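Local coordinates for xyloglucan-specific endo-beta-1,4-glucanase (Uncultured bacterium, PDB 4W88), which catalyses the internal hydrolysis of beta-1,4-glucosidic bonds in the glucan backbone of xyloglucan, a polysaccharide of plant cell walls, at residues 21-26 with 102-107; 96-101 with 140-145; 218-223 with 263-268; 302-307 with 314-319. The protein carries 1 engineered substitution. All coordinates share one frame; numbering follows the deposited sequence.

Contact 1 (21-26 with 102-107); sequences TLDATG and THHETN
Asp23 meets two successive histidines, His103 and His104, where loops following the first and third strands of a TIM barrel come together. Its CB lies 3.6 Å from His103 CD2, the two side chains running alongside each other with carboxylate and imidazole planes 80° apart. The backbone O of Asp23 comes to the edge of the second ring, in its plane, 3.3 Å from His104 CD2. A water joins the polar ends, donating to Asp23 OD2 at 2.7 Å and lying 2.8 Å from His104 NE2. Farther out, Thr25 CG2 touches His104 CB at 4.0 Å. An alanine in place of Asp23 would probably leave this water and the amides of Asn20 and Thr21 without their carboxylate partner. In the second shell, the hydroxyl of Thr63 bridges Asp23 O and His104 N, tying both loops to a third. Asn20 N holds Asp23 OD2, and His103 is fixed by Asp101 at ND1 while its NE2 binds a Tris molecule. CG of Asp23 sits between its backbone N and carbonyl carbon (chi1 44°), which carries the carboxylate back over the type I turn Thr21-Ala24: OD1 of Asp23 takes Thr21 N at 2.7 Å, from above the carboxylate plane.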
loop_
_atom_site.group_PDB
_atom_site.type_symbol
_atom_site.label_atom_id
_atom_site.label_comp_id
_atom_site.label_asym_id
_atom_site.label_seq_id
_atom_site.Cartn_x
_atom_site.Cartn_y
_atom_site.Cartn_z
ATOM N N THR A 21 -1.674 -0.610 12.457
ATOM C CA THR A 21 -2.017 -1.924 13.094
ATOM C C THR A 21 -0.765 -2.801 13.069
ATOM O O THR A 21 0.124 -2.541 13.892
ATOM C CB THR A 21 -3.296 -2.467 12.471
ATOM O OG1 THR A 21 -4.323 -1.455 12.494
ATOM C CG2 THR A 21 -3.788 -3.686 13.115
ATOM N N LEU A 22 -0.628 -3.739 12.121
ATOM C CA LEU A 22 0.578 -4.549 12.076
ATOM C C LEU A 22 1.821 -3.741 11.633
ATOM O O LEU A 22 2.961 -4.199 11.779
ATOM C CB LEU A 22 0.365 -5.764 11.225
ATOM C CG LEU A 22 -0.768 -6.679 11.713
ATOM C CD1 LEU A 22 -0.880 -7.812 10.724
ATOM C CD2 LEU A 22 -0.480 -7.264 13.077
ATOM N N ASP A 23 1.583 -2.550 11.098
ATOM C CA ASP A 23 2.601 -1.600 10.700
ATOM C C ASP A 23 3.100 -0.759 11.842
ATOM O O ASP A 23 4.140 -0.102 11.705
ATOM C CB ASP A 23 2.115 -0.653 9.577
ATOM C CG ASP A 23 0.698 -0.104 9.809
ATOM O OD1 ASP A 23 -0.254 -0.868 10.174
ATOM O OD2 ASP A 23 0.517 1.131 9.556
ATOM N N ALA A 24 2.371 -0.760 12.945
ATOM C CA ALA A 24 2.812 -0.027 14.115
ATOM C C ALA A 24 4.131 -0.574 14.676
ATOM O O ALA A 24 4.369 -1.762 14.669
ATOM C CB ALA A 24 1.729 -0.036 15.183
ATOM N N THR A 25 4.936 0.302 15.254
ATOM C CA THR A 25 6.356 -0.016 15.577
ATOM C C THR A 25 6.656 -0.003 17.064
ATOM O O THR A 25 7.808 -0.185 17.467
ATOM C CB THR A 25 7.267 0.993 14.900
ATOM O OG1 THR A 25 7.033 2.301 15.437
ATOM C CG2 THR A 25 7.119 0.928 13.365
ATOM N N GLY A 26 5.628 0.137 17.906
ATOM C CA GLY A 26 5.832 0.011 19.329
ATOM C C GLY A 26 5.843 -1.456 19.723
ATOM O O GLY A 26 5.583 -2.352 18.919
ATOM N N THR A 102 5.758 -5.066 3.152
ATOM C CA THR A 102 6.582 -4.602 4.278
ATOM C C THR A 102 6.338 -3.082 4.341
ATOM O O THR A 102 6.101 -2.433 3.306
ATOM C CB THR A 102 8.076 -4.924 4.122
ATOM O OG1 THR A 102 8.738 -4.071 3.136
ATOM C CG2 THR A 102 8.322 -6.369 3.832
ATOM N N HIS A 103 6.456 -2.503 5.527
ATOM C CA HIS A 103 5.927 -1.190 5.756
ATOM C C HIS A 103 6.998 -0.212 6.305
ATOM O O HIS A 103 7.822 0.241 5.499
ATOM C CB HIS A 103 4.594 -1.204 6.506
ATOM C CG HIS A 103 3.716 -0.052 6.113
ATOM N ND1 HIS A 103 2.991 -0.047 4.931
ATOM C CD2 HIS A 103 3.424 1.117 6.737
ATOM C CE1 HIS A 103 2.312 1.086 4.853
ATOM N NE2 HIS A 103 2.562 1.800 5.929
ATOM N N HIS A 104 7.007 0.089 7.603
ATOM C CA HIS A 104 7.883 1.138 8.137
ATOM C C HIS A 104 9.317 0.612 8.382
ATOM O O HIS A 104 10.002 1.010 9.364
ATOM C CB HIS A 104 7.318 1.730 9.427
ATOM C CG HIS A 104 6.092 2.578 9.194
ATOM N ND1 HIS A 104 6.034 3.601 8.235
ATOM C CD2 HIS A 104 4.868 2.537 9.788
ATOM C CE1 HIS A 104 4.843 4.148 8.294
ATOM N NE2 HIS A 104 4.123 3.520 9.217
ATOM N N GLU A 105 9.742 -0.297 7.520
ATOM C CA GLU A 105 11.140 -0.727 7.452
ATOM C C GLU A 105 12.086 0.464 7.272
ATOM O O GLU A 105 13.233 0.433 7.692
ATOM C CB GLU A 105 11.364 -1.692 6.280
ATOM C CG GLU A 105 10.333 -2.805 6.167
ATOM C CD GLU A 105 10.046 -3.661 7.421
ATOM O OE1 GLU A 105 10.951 -3.804 8.288
ATOM O OE2 GLU A 105 8.881 -4.141 7.563
ATOM N N THR A 106 11.506 1.506 6.688
ATOM C CA THR A 106 12.144 2.788 6.380
ATOM C C THR A 106 12.550 3.577 7.670
ATOM O O THR A 106 13.378 4.542 7.597
ATOM C CB THR A 106 11.165 3.633 5.532
ATOM O OG1 THR A 106 9.794 3.517 6.013
ATOM C CG2 THR A 106 11.256 3.197 4.067
ATOM N N ASN A 107 11.974 3.218 8.850
ATOM C CA ASN A 107 12.390 3.855 10.120
ATOM C C ASN A 107 13.640 3.145 10.664
ATOM O O ASN A 107 14.249 3.650 11.596
ATOM C CB ASN A 107 11.377 3.738 11.215
ATOM C CG ASN A 107 10.086 4.479 10.941
ATOM O OD1 ASN A 107 9.939 5.169 9.896
ATOM N ND2 ASN A 107 9.155 4.395 11.903
HETATM O O HOH W 1 1.305 3.660 9.437
#

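Contact 2 (96-101 with 140-145); sequences MYIILD and EKLMFE
With CG anti to the carbonyl carbon (chi1 -61°) and an extended chain beyond, Lys141 runs across the Tyr97 ring, its CG 4.1 Å from the ring centroid over one face in a CH-pi contact, while NZ hydrogen-bonds to Gly95 O. A water at the ring edge links Tyr97 OH to Glu140 OE2. The bend of selenomethionine Met143 at chi3 (-81°) brings its CE to Ile99 CG1 at 3.8 Å, and Glu145 CB sits 3.6 Å from Ile99 CG2 on the same face of the sheet. There the buried Glu145 carboxylate is held by a salt bridge to Arg59 and by His200 and Thr270. On the other face Leu142 CD1 presses on Ile98 CG2 at 3.6 Å, with helix 78-92 packed over Ile98 and Leu100. Backbone bonds of 2.8 to 3.0 Å join the strands in turn: Ile98 N to Lys141 O, Met143 N to Ile98 O, Leu100 N to Met143 O and Glu145 N to Leu100 O. This is the parallel ladder of the third and fourth strands of a TIM barrel, with Met143 and Glu145 turned to its interior and Leu142 to its surrounding helices.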
loop_
_atom_site.group_PDB
_atom_site.type_symbol
_atom_site.label_atom_id
_atom_site.label_comp_id
_atom_site.label_asym_id
_atom_site.label_seq_id
_atom_site.Cartn_x
_atom_site.Cartn_y
_atom_site.Cartn_z
HETATM N N MSE A 96 -11.477 -12.518 -0.075
HETATM C CA MSE A 96 -11.004 -11.159 -0.425
HETATM C C MSE A 96 -9.704 -11.197 -1.216
HETATM O O MSE A 96 -8.940 -12.173 -1.148
HETATM C CB MSE A 96 -10.794 -10.337 0.843
HETATM C CG MSE A 96 -12.093 -10.097 1.575
HETATM SE SE MSE A 96 -11.798 -9.155 3.265
HETATM C CE MSE A 96 -11.694 -7.349 2.607
ATOM N N TYR A 97 -9.502 -10.132 -2.023
ATOM C CA TYR A 97 -8.208 -9.812 -2.609
ATOM C C TYR A 97 -7.376 -9.168 -1.511
ATOM O O TYR A 97 -7.889 -8.349 -0.735
ATOM C CB TYR A 97 -8.384 -8.939 -3.864
ATOM C CG TYR A 97 -9.094 -9.730 -4.950
ATOM C CD1 TYR A 97 -10.515 -9.864 -4.984
ATOM C CD2 TYR A 97 -8.356 -10.459 -5.832
ATOM C CE1 TYR A 97 -11.103 -10.710 -5.896
ATOM C CE2 TYR A 97 -8.931 -11.261 -6.782
ATOM C CZ TYR A 97 -10.281 -11.401 -6.809
ATOM O OH TYR A 97 -10.781 -12.294 -7.743
ATOM N N ILE A 98 -6.083 -9.469 -1.498
ATOM C CA ILE A 98 -5.243 -9.120 -0.369
ATOM C C ILE A 98 -3.901 -8.591 -0.847
ATOM O O ILE A 98 -3.292 -9.228 -1.736
ATOM C CB ILE A 98 -4.982 -10.331 0.557
ATOM C CG1 ILE A 98 -6.301 -10.994 0.932
ATOM C CG2 ILE A 98 -4.198 -9.894 1.802
ATOM C CD1 ILE A 98 -6.161 -12.397 1.509
ATOM N N ILE A 99 -3.409 -7.560 -0.208
ATOM C CA ILE A 99 -2.019 -7.188 -0.355
ATOM C C ILE A 99 -1.341 -7.253 0.973
ATOM O O ILE A 99 -1.764 -6.622 1.904
ATOM C CB ILE A 99 -1.827 -5.779 -0.969
ATOM C CG1 ILE A 99 -2.436 -5.689 -2.373
ATOM C CG2 ILE A 99 -0.378 -5.338 -0.896
ATOM C CD1 ILE A 99 -2.444 -4.239 -2.908
ATOM N N LEU A 100 -0.258 -8.020 1.009
ATOM C CA LEU A 100 0.688 -8.048 2.132
ATOM C C LEU A 100 1.950 -7.247 1.744
ATOM O O LEU A 100 2.563 -7.543 0.718
ATOM C CB LEU A 100 1.146 -9.467 2.414
ATOM C CG LEU A 100 2.132 -9.664 3.545
ATOM C CD1 LEU A 100 1.597 -9.194 4.889
ATOM C CD2 LEU A 100 2.572 -11.142 3.545
ATOM N N ASP A 101 2.311 -6.230 2.535
ATOM C CA ASP A 101 3.534 -5.506 2.277
ATOM C C ASP A 101 4.598 -5.696 3.361
ATOM O O ASP A 101 4.372 -6.425 4.340
ATOM C CB ASP A 101 3.270 -4.018 2.012
ATOM C CG ASP A 101 3.119 -3.132 3.256
ATOM O OD1 ASP A 101 3.327 -3.576 4.370
ATOM O OD2 ASP A 101 2.844 -1.867 3.007
ATOM N N GLU A 140 -4.215 -16.966 -5.852
ATOM C CA GLU A 140 -3.827 -15.801 -6.597
ATOM C C GLU A 140 -4.485 -14.464 -6.097
ATOM O O GLU A 140 -4.175 -13.365 -6.635
ATOM C CB GLU A 140 -4.145 -16.032 -8.083
ATOM C CG GLU A 140 -5.597 -15.764 -8.482
ATOM C CD GLU A 140 -6.704 -16.697 -7.949
ATOM O OE1 GLU A 140 -6.385 -17.839 -7.580
ATOM O OE2 GLU A 140 -7.935 -16.254 -7.894
ATOM N N LYS A 141 -5.470 -14.564 -5.218
ATOM C CA LYS A 141 -6.081 -13.396 -4.661
ATOM C C LYS A 141 -5.110 -12.688 -3.653
ATOM O O LYS A 141 -5.311 -11.498 -3.339
ATOM C CB LYS A 141 -7.370 -13.706 -3.961
ATOM C CG LYS A 141 -8.483 -14.309 -4.828
ATOM C CD LYS A 141 -9.874 -14.341 -4.168
ATOM C CE LYS A 141 -10.885 -15.094 -4.964
ATOM N NZ LYS A 141 -12.177 -14.746 -4.298
ATOM N N LEU A 142 -4.105 -13.406 -3.149
ATOM C CA LEU A 142 -3.074 -12.808 -2.272
ATOM C C LEU A 142 -1.909 -12.316 -3.178
ATOM O O LEU A 142 -1.294 -13.090 -3.929
ATOM C CB LEU A 142 -2.530 -13.810 -1.258
ATOM C CG LEU A 142 -1.321 -13.366 -0.370
ATOM C CD1 LEU A 142 -1.705 -12.161 0.435
ATOM C CD2 LEU A 142 -0.923 -14.465 0.559
HETATM N N MSE A 143 -1.585 -11.014 -3.022
HETATM C CA MSE A 143 -0.531 -10.331 -3.743
HETATM C C MSE A 143 0.455 -9.791 -2.739
HETATM O O MSE A 143 0.095 -9.555 -1.543
HETATM C CB MSE A 143 -1.194 -9.194 -4.497
HETATM C CG MSE A 143 -2.313 -9.680 -5.402
HETATM SE SE MSE A 143 -3.092 -8.239 -6.504
HETATM C CE MSE A 143 -4.286 -7.425 -5.223
ATOM N N PHE A 144 1.718 -9.681 -3.153
ATOM C CA PHE A 144 2.781 -9.174 -2.304
ATOM C C PHE A 144 3.267 -7.836 -2.869
ATOM O O PHE A 144 3.515 -7.708 -4.075
ATOM C CB PHE A 144 3.999 -10.113 -2.272
ATOM C CG PHE A 144 3.760 -11.507 -1.737
ATOM C CD1 PHE A 144 2.728 -11.853 -0.836
ATOM C CD2 PHE A 144 4.703 -12.504 -2.060
ATOM C CE1 PHE A 144 2.583 -13.161 -0.386
ATOM C CE2 PHE A 144 4.588 -13.767 -1.553
ATOM C CZ PHE A 144 3.531 -14.097 -0.711
ATOM N N GLU A 145 3.457 -6.875 -1.958
ATOM C CA GLU A 145 4.006 -5.558 -2.290
ATOM C C GLU A 145 5.310 -5.388 -1.517
ATOM O O GLU A 145 5.363 -5.378 -0.286
ATOM C CB GLU A 145 2.969 -4.465 -1.953
ATOM C CG GLU A 145 3.434 -3.014 -2.261
ATOM C CD GLU A 145 2.314 -1.984 -1.983
ATOM O OE1 GLU A 145 1.287 -2.411 -1.393
ATOM O OE2 GLU A 145 2.496 -0.764 -2.312
HETATM O O HOH W 2 -8.999 -13.811 -9.055
#

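Contact 3 (218-223 with 263-268); sequences IAVALH and KGIPVV
Val220 is clasped by both its backbone polar atoms: its N donates to Pro266 O at 2.9 Å and its O accepts from Val268 N at 2.9 Å. Leu222 N then closes on Val268 O at 3.1 Å, so that three bonds lock two short parallel strands in register. The close spacing is reinforced by carbon donors, with Ala221 CA only 3.1 Å from Val268 O. On the barrel's inner side Ala219 CB abuts Pro266 CB at 3.8 Å and reaches Val268 CG2 at 4.1 Å. Helix 3-9 covers that corner, its Val5 and Phe6 against Pro266 and its Leu9 against Val268. On the outer side Val220 CG2, anti to its carbonyl carbon, is the branch that meets Ile265 CG2, at 3.9 Å, and Leu222 meets Val267 through methyl groups; both pairs lie beneath helix 246-261, where Leu260 touches Val220, Ile265 and Val267. The packing slackens toward the start of both segments: Ile218 CD1 stands 4.4 Å from Ile265 CG2, and beyond it the chain departs toward solvent, with Lys263 exposed. There Gly264, at positive phi, is the C-prime residue of a Schellman motif in which Ile265 N returns to Leu260 O and ends the helix. At the far end, His223 bonds to Thr270 and to Glu149 of the glycan pocket. Strand 218-223, helix 246-261 and strand 267-272 thus form a beta-alpha-beta crossover, the repeating element of the TIM barrel.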
loop_
_atom_site.group_PDB
_atom_site.type_symbol
_atom_site.label_atom_id
_atom_site.label_comp_id
_atom_site.label_asym_id
_atom_site.label_seq_id
_atom_site.Cartn_x
_atom_site.Cartn_y
_atom_site.Cartn_z
ATOM N N ILE A 218 3.676 -8.928 -12.608
ATOM C CA ILE A 218 3.939 -7.818 -11.739
ATOM C C ILE A 218 2.953 -6.694 -11.936
ATOM O O ILE A 218 2.229 -6.601 -12.954
ATOM C CB ILE A 218 5.390 -7.319 -11.867
ATOM C CG1 ILE A 218 5.666 -6.695 -13.234
ATOM C CG2 ILE A 218 6.341 -8.426 -11.559
ATOM C CD1 ILE A 218 5.237 -5.237 -13.369
ATOM N N ALA A 219 2.915 -5.814 -10.940
ATOM C CA ALA A 219 2.207 -4.526 -11.056
ATOM C C ALA A 219 3.077 -3.471 -10.374
ATOM O O ALA A 219 3.948 -3.804 -9.577
ATOM C CB ALA A 219 0.798 -4.580 -10.393
ATOM N N VAL A 220 2.779 -2.223 -10.689
ATOM C CA VAL A 220 3.452 -1.069 -10.131
ATOM C C VAL A 220 2.487 -0.290 -9.176
ATOM O O VAL A 220 1.373 0.063 -9.579
ATOM C CB VAL A 220 3.986 -0.122 -11.194
ATOM C CG1 VAL A 220 4.654 1.090 -10.523
ATOM C CG2 VAL A 220 4.959 -0.876 -12.111
ATOM N N ALA A 221 2.929 -0.118 -7.927
ATOM C CA ALA A 221 2.217 0.570 -6.894
ATOM C C ALA A 221 2.736 2.026 -6.810
ATOM O O ALA A 221 3.969 2.313 -6.882
ATOM C CB ALA A 221 2.406 -0.119 -5.557
ATOM N N LEU A 222 1.750 2.900 -6.670
ATOM C CA LEU A 222 1.926 4.331 -6.398
ATOM C C LEU A 222 1.053 4.757 -5.257
ATOM O O LEU A 222 0.030 4.167 -5.027
ATOM C CB LEU A 222 1.628 5.163 -7.685
ATOM C CG LEU A 222 2.468 4.738 -8.866
ATOM C CD1 LEU A 222 1.893 5.366 -10.089
ATOM C CD2 LEU A 222 3.976 5.099 -8.710
ATOM N N HIS A 223 1.417 5.868 -4.596
ATOM C CA HIS A 223 0.561 6.487 -3.626
ATOM C C HIS A 223 0.265 7.899 -4.094
ATOM O O HIS A 223 1.177 8.652 -4.366
ATOM C CB HIS A 223 1.192 6.560 -2.251
ATOM C CG HIS A 223 1.424 5.238 -1.610
ATOM N ND1 HIS A 223 2.151 5.070 -0.431
ATOM C CD2 HIS A 223 0.979 4.011 -1.952
ATOM C CE1 HIS A 223 2.144 3.795 -0.118
ATOM N NE2 HIS A 223 1.430 3.147 -1.010
ATOM N N LYS A 263 1.509 1.793 -21.788
ATOM C CA LYS A 263 2.424 0.786 -22.150
ATOM C C LYS A 263 1.977 -0.591 -21.710
ATOM O O LYS A 263 2.734 -1.565 -21.851
ATOM C CB LYS A 263 3.781 1.074 -21.515
ATOM C CG LYS A 263 4.469 2.372 -21.917
ATOM C CD LYS A 263 5.898 2.235 -21.375
ATOM C CE LYS A 263 6.766 3.451 -21.568
ATOM N NZ LYS A 263 6.909 3.772 -23.012
ATOM N N GLY A 264 0.767 -0.716 -21.206
ATOM C CA GLY A 264 0.238 -2.032 -20.802
ATOM C C GLY A 264 0.768 -2.622 -19.502
ATOM O O GLY A 264 0.734 -3.819 -19.306
ATOM N N ILE A 265 1.268 -1.754 -18.631
ATOM C CA ILE A 265 1.838 -2.167 -17.353
ATOM C C ILE A 265 0.757 -1.958 -16.260
ATOM O O ILE A 265 0.213 -0.833 -16.124
ATOM C CB ILE A 265 3.108 -1.342 -16.987
ATOM C CG1 ILE A 265 4.214 -1.284 -18.067
ATOM C CG2 ILE A 265 3.664 -1.869 -15.655
ATOM C CD1 ILE A 265 4.611 -2.622 -18.564
ATOM N N PRO A 266 0.400 -3.030 -15.509
ATOM C CA PRO A 266 -0.575 -2.874 -14.460
ATOM C C PRO A 266 -0.122 -1.871 -13.385
ATOM O O PRO A 266 1.021 -1.919 -12.941
ATOM C CB PRO A 266 -0.694 -4.305 -13.870
ATOM C CG PRO A 266 -0.414 -5.184 -15.011
ATOM C CD PRO A 266 0.703 -4.452 -15.725
ATOM N N VAL A 267 -1.053 -0.992 -12.999
ATOM C CA VAL A 267 -0.858 -0.033 -11.946
ATOM C C VAL A 267 -1.929 -0.174 -10.885
ATOM O O VAL A 267 -3.120 -0.367 -11.200
ATOM C CB VAL A 267 -0.893 1.419 -12.486
ATOM C CG1 VAL A 267 -0.738 2.429 -11.369
ATOM C CG2 VAL A 267 0.249 1.555 -13.419
ATOM N N VAL A 268 -1.484 -0.101 -9.635
ATOM C CA VAL A 268 -2.353 -0.177 -8.460
ATOM C C VAL A 268 -2.008 1.008 -7.528
ATOM O O VAL A 268 -0.845 1.239 -7.183
ATOM C CB VAL A 268 -2.204 -1.514 -7.635
ATOM C CG1 VAL A 268 -3.324 -1.502 -6.574
ATOM C CG2 VAL A 268 -2.356 -2.708 -8.486
#

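Contact 4 (302-307 with 314-319); sequences FIWDNN and EKFGLL
The buried carboxylate of Asp305 ties segment 302-307 to the returning loop 314-319, gathering the backbone N-H groups of Leu318 and Leu319 across the contact and of Asn307 beside it. Its OD2 takes Leu319 N at 2.9 Å on the syn lone pair and also Trp16 NE1, while Leu318 N bonds weakly to both oxygens. OD1 accepts from Asn307 N at 2.9 Å, nearly along the C-O axis, making an Asx turn, and a water joins OD1 to Leu319 O. An alanine in place of Asp305 would probably leave the amides of Asn307, Leu318 and Leu319 and the Trp16 indole without their acceptor. Asn306 forms a second tie, its ND2 donating in the amide plane to Glu314 O at 2.9 Å. Trp304, with CG anti to its backbone N (chi1 -176°), turns the edge of its indole to the Phe316 face, offset, with planes at 87° and CD1 3.7 Å from Phe316 CD2. Phe316 also meets Tyr225 and Tyr232 of the glycan pocket, and the Trp304 side chain comes within about 3 Å (nearest atoms) of a bound Tris: this is the loop after the eighth strand, at the active-site end of a GH5 TIM barrel.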
loop_
_atom_site.group_PDB
_atom_site.type_symbol
_atom_site.label_atom_id
_atom_site.label_comp_id
_atom_site.label_asym_id
_atom_site.label_seq_id
_atom_site.Cartn_x
_atom_site.Cartn_y
_atom_site.Cartn_z
ATOM N N PHE A 302 -6.641 1.553 -3.015
ATOM C CA PHE A 302 -6.838 1.123 -1.649
ATOM C C PHE A 302 -6.799 2.332 -0.724
ATOM O O PHE A 302 -5.806 3.077 -0.701
ATOM C CB PHE A 302 -5.730 0.134 -1.230
ATOM C CG PHE A 302 -5.781 -1.220 -1.873
ATOM C CD1 PHE A 302 -5.547 -1.379 -3.250
ATOM C CD2 PHE A 302 -6.074 -2.353 -1.128
ATOM C CE1 PHE A 302 -5.611 -2.633 -3.844
ATOM C CE2 PHE A 302 -6.140 -3.599 -1.742
ATOM C CZ PHE A 302 -5.948 -3.745 -3.082
ATOM N N ILE A 303 -7.840 2.513 0.073
ATOM C CA ILE A 303 -7.977 3.716 0.911
ATOM C C ILE A 303 -7.250 3.497 2.237
ATOM O O ILE A 303 -7.384 2.443 2.867
ATOM C CB ILE A 303 -9.496 4.035 1.140
ATOM C CG1 ILE A 303 -10.246 4.101 -0.168
ATOM C CG2 ILE A 303 -9.633 5.299 1.974
ATOM C CD1 ILE A 303 -9.580 5.036 -1.225
ATOM N N TRP A 304 -6.445 4.482 2.651
ATOM C CA TRP A 304 -5.775 4.430 3.926
ATOM C C TRP A 304 -6.745 4.679 5.124
ATOM O O TRP A 304 -7.450 5.709 5.158
ATOM C CB TRP A 304 -4.657 5.464 3.969
ATOM C CG TRP A 304 -3.901 5.339 5.267
ATOM C CD1 TRP A 304 -3.866 6.228 6.318
ATOM C CD2 TRP A 304 -2.996 4.264 5.600
ATOM N NE1 TRP A 304 -3.057 5.729 7.316
ATOM C CE2 TRP A 304 -2.479 4.545 6.887
ATOM C CE3 TRP A 304 -2.600 3.110 4.939
ATOM C CZ2 TRP A 304 -1.595 3.670 7.542
ATOM C CZ3 TRP A 304 -1.721 2.293 5.545
ATOM C CH2 TRP A 304 -1.224 2.555 6.819
ATOM N N ASP A 305 -6.862 3.704 6.031
ATOM C CA ASP A 305 -7.713 3.805 7.173
ATOM C C ASP A 305 -6.956 3.470 8.447
ATOM O O ASP A 305 -6.673 2.308 8.754
ATOM C CB ASP A 305 -8.969 2.938 7.005
ATOM C CG ASP A 305 -9.984 3.131 8.128
ATOM O OD1 ASP A 305 -9.605 3.637 9.246
ATOM O OD2 ASP A 305 -11.193 2.782 7.891
ATOM N N ASN A 306 -6.691 4.545 9.219
ATOM C CA ASN A 306 -5.964 4.413 10.479
ATOM C C ASN A 306 -6.777 4.385 11.765
ATOM O O ASN A 306 -6.200 4.432 12.884
ATOM C CB ASN A 306 -4.835 5.470 10.558
ATOM C CG ASN A 306 -5.360 6.882 10.494
ATOM O OD1 ASN A 306 -6.576 7.068 10.574
ATOM N ND2 ASN A 306 -4.473 7.850 10.468
ATOM N N ASN A 307 -8.094 4.387 11.616
ATOM C CA ASN A 307 -9.050 4.444 12.753
ATOM C C ASN A 307 -8.950 5.718 13.555
ATOM O O ASN A 307 -9.358 5.716 14.709
ATOM C CB ASN A 307 -8.868 3.219 13.626
ATOM C CG ASN A 307 -10.035 2.939 14.542
ATOM O OD1 ASN A 307 -11.166 3.308 14.248
ATOM N ND2 ASN A 307 -9.769 2.290 15.650
ATOM N N GLU A 314 -3.935 12.256 12.183
ATOM C CA GLU A 314 -4.328 12.379 10.799
ATOM C C GLU A 314 -5.664 11.647 10.614
ATOM O O GLU A 314 -5.723 10.429 10.770
ATOM C CB GLU A 314 -3.222 11.819 9.927
ATOM C CG GLU A 314 -1.932 12.684 9.944
ATOM C CD GLU A 314 -0.807 12.126 9.081
ATOM O OE1 GLU A 314 -0.918 11.004 8.615
ATOM O OE2 GLU A 314 0.237 12.779 8.863
ATOM N N LYS A 315 -6.727 12.391 10.256
ATOM C CA LYS A 315 -8.070 11.848 10.425
ATOM C C LYS A 315 -8.507 11.039 9.212
ATOM O O LYS A 315 -9.451 11.400 8.499
ATOM C CB LYS A 315 -9.100 12.926 10.855
ATOM C CG LYS A 315 -8.903 13.486 12.254
ATOM C CD LYS A 315 -9.796 14.708 12.455
ATOM C CE LYS A 315 -9.886 15.100 13.927
ATOM N NZ LYS A 315 -8.558 15.264 14.558
ATOM N N PHE A 316 -7.778 9.954 8.941
ATOM C CA PHE A 316 -8.130 9.079 7.777
ATOM C C PHE A 316 -9.131 7.945 8.137
ATOM O O PHE A 316 -9.510 7.120 7.290
ATOM C CB PHE A 316 -6.862 8.461 7.302
ATOM C CG PHE A 316 -5.982 9.378 6.450
ATOM C CD1 PHE A 316 -6.403 9.825 5.240
ATOM C CD2 PHE A 316 -4.740 9.727 6.883
ATOM C CE1 PHE A 316 -5.645 10.589 4.403
ATOM C CE2 PHE A 316 -3.912 10.498 6.087
ATOM C CZ PHE A 316 -4.361 10.964 4.844
ATOM N N GLY A 317 -9.532 7.867 9.414
ATOM C CA GLY A 317 -10.405 6.839 9.837
ATOM C C GLY A 317 -11.760 6.770 9.093
ATOM O O GLY A 317 -12.424 7.804 8.880
ATOM N N LEU A 318 -12.161 5.546 8.751
ATOM C CA LEU A 318 -13.471 5.297 8.122
ATOM C C LEU A 318 -14.302 4.307 8.904
ATOM O O LEU A 318 -15.498 4.554 9.136
ATOM C CB LEU A 318 -13.379 4.903 6.657
ATOM C CG LEU A 318 -12.623 5.846 5.752
ATOM C CD1 LEU A 318 -12.387 5.254 4.350
ATOM C CD2 LEU A 318 -13.434 7.133 5.608
ATOM N N LEU A 319 -13.666 3.197 9.265
ATOM C CA LEU A 319 -14.285 2.172 10.097
ATOM C C LEU A 319 -13.979 2.399 11.580
ATOM O O LEU A 319 -12.837 2.368 11.988
ATOM C CB LEU A 319 -13.886 0.785 9.659
ATOM C CG LEU A 319 -14.418 -0.354 10.554
ATOM C CD1 LEU A 319 -15.985 -0.320 10.536
ATOM C CD2 LEU A 319 -13.823 -1.695 10.126
HETATM O O HOH W 3 -9.215 7.643 4.653
HETATM O O HOH W 4 -10.448 1.769 10.941
#

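In the fold
All four contacts belong to one (beta/alpha)8 barrel. Contacts 2 and 3 join the third to the fourth strand and the sixth to the seventh, their centres about 14 Å apart; Glu145 of contact 2 touches Ala221 of contact 3 inside the barrel. Contact 4 begins on the eighth strand, and its Phe302 packs on Ile99 of contact 2 and Val268 of contact 3. Segment 102-107 of contact 1 follows strand 97-101 directly, and Asp23 and His103 meet Trp304 of contact 4. The centres of contacts 1 and 3 lie about 23 Å apart, on opposite sides of the chain's centre. Along the chain contacts 1 and 2 interleave, followed by 3 and then 4. Strand pairing builds the barrel, while contacts 1 and 4 shape loops around its sugar-binding end.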